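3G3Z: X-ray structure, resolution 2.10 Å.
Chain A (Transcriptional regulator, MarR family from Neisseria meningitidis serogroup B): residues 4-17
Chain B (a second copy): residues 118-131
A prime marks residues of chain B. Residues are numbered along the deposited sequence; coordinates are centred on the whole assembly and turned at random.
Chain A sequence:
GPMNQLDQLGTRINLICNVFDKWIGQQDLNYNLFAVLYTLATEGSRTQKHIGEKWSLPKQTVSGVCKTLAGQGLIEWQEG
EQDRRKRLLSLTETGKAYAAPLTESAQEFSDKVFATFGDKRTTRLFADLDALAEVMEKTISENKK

Chain A, residues 4-17: NQLDQLGTRINLIC
Chain B (118-131) GDKRTTRLFADLDA

How do the two backbones lie? Residues 5-17 and 119′-131′ are both α-helical, with Asn4 and Gly118′ at the N-cap positions. The helices run nearly parallel, 22° between their N-to-C directions, and their axes approach to 9.7 Å. CA atoms pair Gln5 with Thr122′ at 7.7 Å, Leu9 with Phe126′ at 7.0 Å and Arg12 with Leu129′ at 6.3 Å.

What does Phe126′ fill? With chi1 m and chi2 -31°, its ring enters a hole formed by Gln5, Gln8 (m, t), Leu9 and Arg12. Gln8 CB lies over one face, 3.8 Å from the centroid of the Phe126′ ring, as a CH-pi contact, while Leu9 CB meets CE1 of Phe126′ at 3.9 Å.

How does Arg12 bond across? Its chi1-chi3 of m, t, t (chi4 80°) extend the chain past Phe126′, whose CB lies over one guanidinium face, to Asp130′ (chi1 m). Opposite charges form a salt bridge, Arg12 NE to Asp130′ OD1 at 2.7 Å; Arg12 NH2 donates to Asp130′ OD2 at 3.3 Å. Arg12 NH1 turns back to Gln8 O, 3.0 Å.

What does Leu129′ pack against? Leu129′ (m, t) packs its CD2 3.9 Å from CG1 of Ile16 (m, m), and its CB 4.0 Å from Arg12 CB. Near the N-terminal end of the stretches, Gln5 NE2 (chi1 -129°, chi2 110°) donates to Asp119′ OD1 at 2.8 Å.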

# COMPACT_ATOMS: atom_id res chain seq x y z
N ASN A 4 16.66 -5.61 8.40
CA ASN A 4 16.94 -5.56 6.97
C ASN A 4 16.28 -4.34 6.34
O ASN A 4 15.17 -3.96 6.70
CB ASN A 4 16.48 -6.84 6.29
CG ASN A 4 16.85 -6.89 4.82
OD1 ASN A 4 15.99 -7.11 3.97
ND2 ASN A 4 18.13 -6.68 4.51
N GLN A 5 16.98 -3.73 5.39
CA GLN A 5 16.52 -2.50 4.74
C GLN A 5 15.18 -2.70 4.06
O GLN A 5 14.27 -1.89 4.19
CB GLN A 5 17.53 -2.11 3.68
CG GLN A 5 17.97 -0.69 3.77
CD GLN A 5 19.39 -0.60 4.22
OE1 GLN A 5 20.32 -0.76 3.42
NE2 GLN A 5 19.58 -0.35 5.51
N LEU A 6 15.09 -3.80 3.31
CA LEU A 6 13.90 -4.16 2.55
C LEU A 6 12.73 -4.39 3.48
O LEU A 6 11.60 -3.99 3.18
CB LEU A 6 14.20 -5.42 1.74
CG LEU A 6 13.53 -5.76 0.40
CD1 LEU A 6 12.77 -7.09 0.45
CD2 LEU A 6 12.67 -4.61 -0.17
N ASP A 7 13.00 -5.03 4.61
CA ASP A 7 11.98 -5.31 5.60
C ASP A 7 11.47 -3.99 6.17
O ASP A 7 10.27 -3.78 6.32
CB ASP A 7 12.54 -6.18 6.71
CG ASP A 7 11.50 -6.55 7.72
OD1 ASP A 7 10.80 -7.56 7.51
OD2 ASP A 7 11.37 -5.83 8.73
N GLN A 8 12.42 -3.11 6.47
CA GLN A 8 12.13 -1.82 7.05
C GLN A 8 11.34 -0.95 6.10
O GLN A 8 10.45 -0.22 6.52
CB GLN A 8 13.42 -1.14 7.48
CG GLN A 8 13.85 -1.52 8.88
CD GLN A 8 14.96 -0.63 9.40
OE1 GLN A 8 16.04 -0.56 8.82
NE2 GLN A 8 14.69 0.05 10.51
N LEU A 9 11.66 -1.04 4.81
CA LEU A 9 10.94 -0.30 3.78
C LEU A 9 9.54 -0.87 3.57
O LEU A 9 8.55 -0.13 3.57
CB LEU A 9 11.72 -0.30 2.44
CG LEU A 9 11.02 0.45 1.30
CD1 LEU A 9 11.11 1.96 1.53
CD2 LEU A 9 11.57 0.09 -0.07
N GLY A 10 9.46 -2.19 3.41
CA GLY A 10 8.20 -2.87 3.10
C GLY A 10 7.12 -2.63 4.15
O GLY A 10 5.96 -2.38 3.82
N THR A 11 7.51 -2.72 5.42
CA THR A 11 6.55 -2.50 6.50
C THR A 11 6.06 -1.05 6.50
O THR A 11 4.90 -0.79 6.78
CB THR A 11 7.13 -2.84 7.89
OG1 THR A 11 8.27 -2.01 8.14
CG2 THR A 11 7.52 -4.31 8.00
N ARG A 12 6.95 -0.11 6.19
CA ARG A 12 6.64 1.32 6.32
C ARG A 12 5.84 1.89 5.18
O ARG A 12 5.04 2.80 5.39
CB ARG A 12 7.90 2.16 6.53
CG ARG A 12 8.34 2.21 7.96
CD ARG A 12 9.79 2.68 8.08
NE ARG A 12 10.21 2.64 9.48
CZ ARG A 12 10.60 1.54 10.13
NH1 ARG A 12 10.64 0.37 9.50
NH2 ARG A 12 10.95 1.62 11.40
N ILE A 13 6.08 1.40 3.96
CA ILE A 13 5.28 1.85 2.81
C ILE A 13 3.87 1.27 2.90
O ILE A 13 2.89 1.95 2.56
CB ILE A 13 5.94 1.54 1.43
CG1 ILE A 13 6.15 0.02 1.23
CG2 ILE A 13 7.25 2.34 1.29
CD1 ILE A 13 6.58 -0.39 -0.18
N ASN A 14 3.77 0.03 3.37
CA ASN A 14 2.46 -0.60 3.57
C ASN A 14 1.66 0.04 4.69
O ASN A 14 0.44 0.04 4.64
CB ASN A 14 2.60 -2.11 3.78
CG ASN A 14 2.61 -2.87 2.46
OD1 ASN A 14 1.55 -3.21 1.91
ND2 ASN A 14 3.80 -3.17 1.96
N LEU A 15 2.34 0.62 5.68
CA LEU A 15 1.67 1.37 6.75
C LEU A 15 1.08 2.68 6.20
O LEU A 15 -0.09 2.99 6.44
CB LEU A 15 2.62 1.63 7.93
CG LEU A 15 2.16 2.53 9.10
CD1 LEU A 15 0.90 1.99 9.78
CD2 LEU A 15 3.29 2.68 10.12
N ILE A 16 1.88 3.45 5.47
CA ILE A 16 1.38 4.69 4.86
C ILE A 16 0.18 4.36 3.96
O ILE A 16 -0.90 4.97 4.09
CB ILE A 16 2.48 5.45 4.08
CG1 ILE A 16 3.72 5.69 4.95
CG2 ILE A 16 1.96 6.76 3.54
CD1 ILE A 16 3.52 6.65 6.12
N CYS A 17 0.35 3.38 3.07
CA CYS A 17 -0.73 2.92 2.18
C CYS A 17 -2.00 2.56 2.97
O CYS A 17 -3.10 2.98 2.60
CB CYS A 17 -0.24 1.72 1.37
SG CYS A 17 -1.38 1.19 0.07
N GLY B 118 23.01 5.44 1.66
CA GLY B 118 23.80 5.06 2.82
C GLY B 118 22.84 4.64 3.92
O GLY B 118 21.64 4.91 3.82
N ASP B 119 23.35 3.98 4.97
CA ASP B 119 22.51 3.63 6.13
C ASP B 119 22.01 4.86 6.89
O ASP B 119 20.91 4.83 7.46
CB ASP B 119 23.26 2.69 7.09
CG ASP B 119 23.06 1.23 6.76
OD1 ASP B 119 21.90 0.80 6.59
OD2 ASP B 119 24.07 0.49 6.70
N LYS B 120 22.82 5.92 6.90
CA LYS B 120 22.42 7.22 7.47
C LYS B 120 21.15 7.71 6.78
O LYS B 120 20.18 8.06 7.44
CB LYS B 120 23.52 8.28 7.31
CG LYS B 120 24.87 7.96 7.93
CD LYS B 120 25.98 8.76 7.22
CE LYS B 120 27.32 8.03 7.25
NZ LYS B 120 28.25 8.42 6.15
N ARG B 121 21.18 7.73 5.45
CA ARG B 121 20.04 8.17 4.64
C ARG B 121 18.82 7.30 4.84
O ARG B 121 17.71 7.81 4.95
CB ARG B 121 20.39 8.19 3.16
CG ARG B 121 20.81 9.55 2.64
CD ARG B 121 21.14 9.46 1.17
NE ARG B 121 19.95 9.43 0.32
CZ ARG B 121 19.95 9.04 -0.95
NH1 ARG B 121 21.07 8.62 -1.52
NH2 ARG B 121 18.82 9.06 -1.66
N THR B 122 19.02 5.99 4.88
CA THR B 122 17.88 5.10 5.01
C THR B 122 17.24 5.18 6.40
O THR B 122 16.03 5.27 6.49
CB THR B 122 18.17 3.63 4.55
OG1 THR B 122 19.12 3.00 5.44
CG2 THR B 122 18.71 3.60 3.13
N THR B 123 18.06 5.17 7.46
CA THR B 123 17.55 5.39 8.82
C THR B 123 16.65 6.63 8.87
O THR B 123 15.57 6.59 9.46
CB THR B 123 18.71 5.53 9.85
OG1 THR B 123 19.40 4.28 9.96
CG2 THR B 123 18.20 5.95 11.24
N ARG B 124 17.10 7.71 8.22
CA ARG B 124 16.37 8.97 8.16
C ARG B 124 15.08 8.85 7.34
O ARG B 124 14.03 9.37 7.74
CB ARG B 124 17.27 10.06 7.58
CG ARG B 124 16.69 11.46 7.68
CD ARG B 124 16.74 11.95 9.12
NE ARG B 124 15.90 13.14 9.29
CZ ARG B 124 14.61 13.11 9.63
NH1 ARG B 124 14.00 11.95 9.84
NH2 ARG B 124 13.94 14.24 9.75
N LEU B 125 15.17 8.19 6.19
CA LEU B 125 14.00 7.87 5.38
C LEU B 125 12.97 7.05 6.18
O LEU B 125 11.77 7.32 6.12
CB LEU B 125 14.43 7.10 4.12
CG LEU B 125 13.29 6.48 3.29
CD1 LEU B 125 12.54 7.54 2.50
CD2 LEU B 125 13.83 5.39 2.37
N PHE B 126 13.45 6.06 6.92
CA PHE B 126 12.56 5.24 7.74
C PHE B 126 11.94 6.03 8.89
O PHE B 126 10.77 5.83 9.20
CB PHE B 126 13.29 3.99 8.25
CG PHE B 126 13.78 3.09 7.14
CD1 PHE B 126 13.09 3.01 5.93
CD2 PHE B 126 14.93 2.31 7.31
CE1 PHE B 126 13.54 2.18 4.89
CE2 PHE B 126 15.39 1.48 6.28
CZ PHE B 126 14.69 1.41 5.07
N ALA B 127 12.72 6.91 9.50
CA ALA B 127 12.19 7.83 10.51
C ALA B 127 11.20 8.83 9.91
O ALA B 127 10.22 9.19 10.57
CB ALA B 127 13.32 8.55 11.24
N ASP B 128 11.44 9.24 8.66
CA ASP B 128 10.53 10.14 7.93
C ASP B 128 9.17 9.47 7.67
O ASP B 128 8.12 10.06 7.92
CB ASP B 128 11.14 10.58 6.60
CG ASP B 128 12.09 11.78 6.75
OD1 ASP B 128 12.07 12.46 7.81
OD2 ASP B 128 12.84 12.04 5.80
N LEU B 129 9.22 8.24 7.18
CA LEU B 129 8.02 7.45 6.97
C LEU B 129 7.24 7.26 8.27
O LEU B 129 6.03 7.45 8.30
CB LEU B 129 8.36 6.11 6.31
CG LEU B 129 8.73 6.23 4.83
CD1 LEU B 129 9.56 5.06 4.35
CD2 LEU B 129 7.46 6.40 3.98
N ASP B 130 7.94 6.91 9.35
CA ASP B 130 7.34 6.83 10.68
C ASP B 130 6.68 8.14 11.11
O ASP B 130 5.52 8.15 11.54
CB ASP B 130 8.39 6.41 11.72
CG ASP B 130 8.92 5.02 11.48
OD1 ASP B 130 8.37 4.33 10.60
OD2 ASP B 130 9.88 4.60 12.17
N ALA B 131 7.41 9.24 11.00
CA ALA B 131 6.87 10.56 11.33
C ALA B 131 5.64 10.83 10.49
O ALA B 131 4.61 11.26 11.01
CB ALA B 131 7.92 11.66 11.13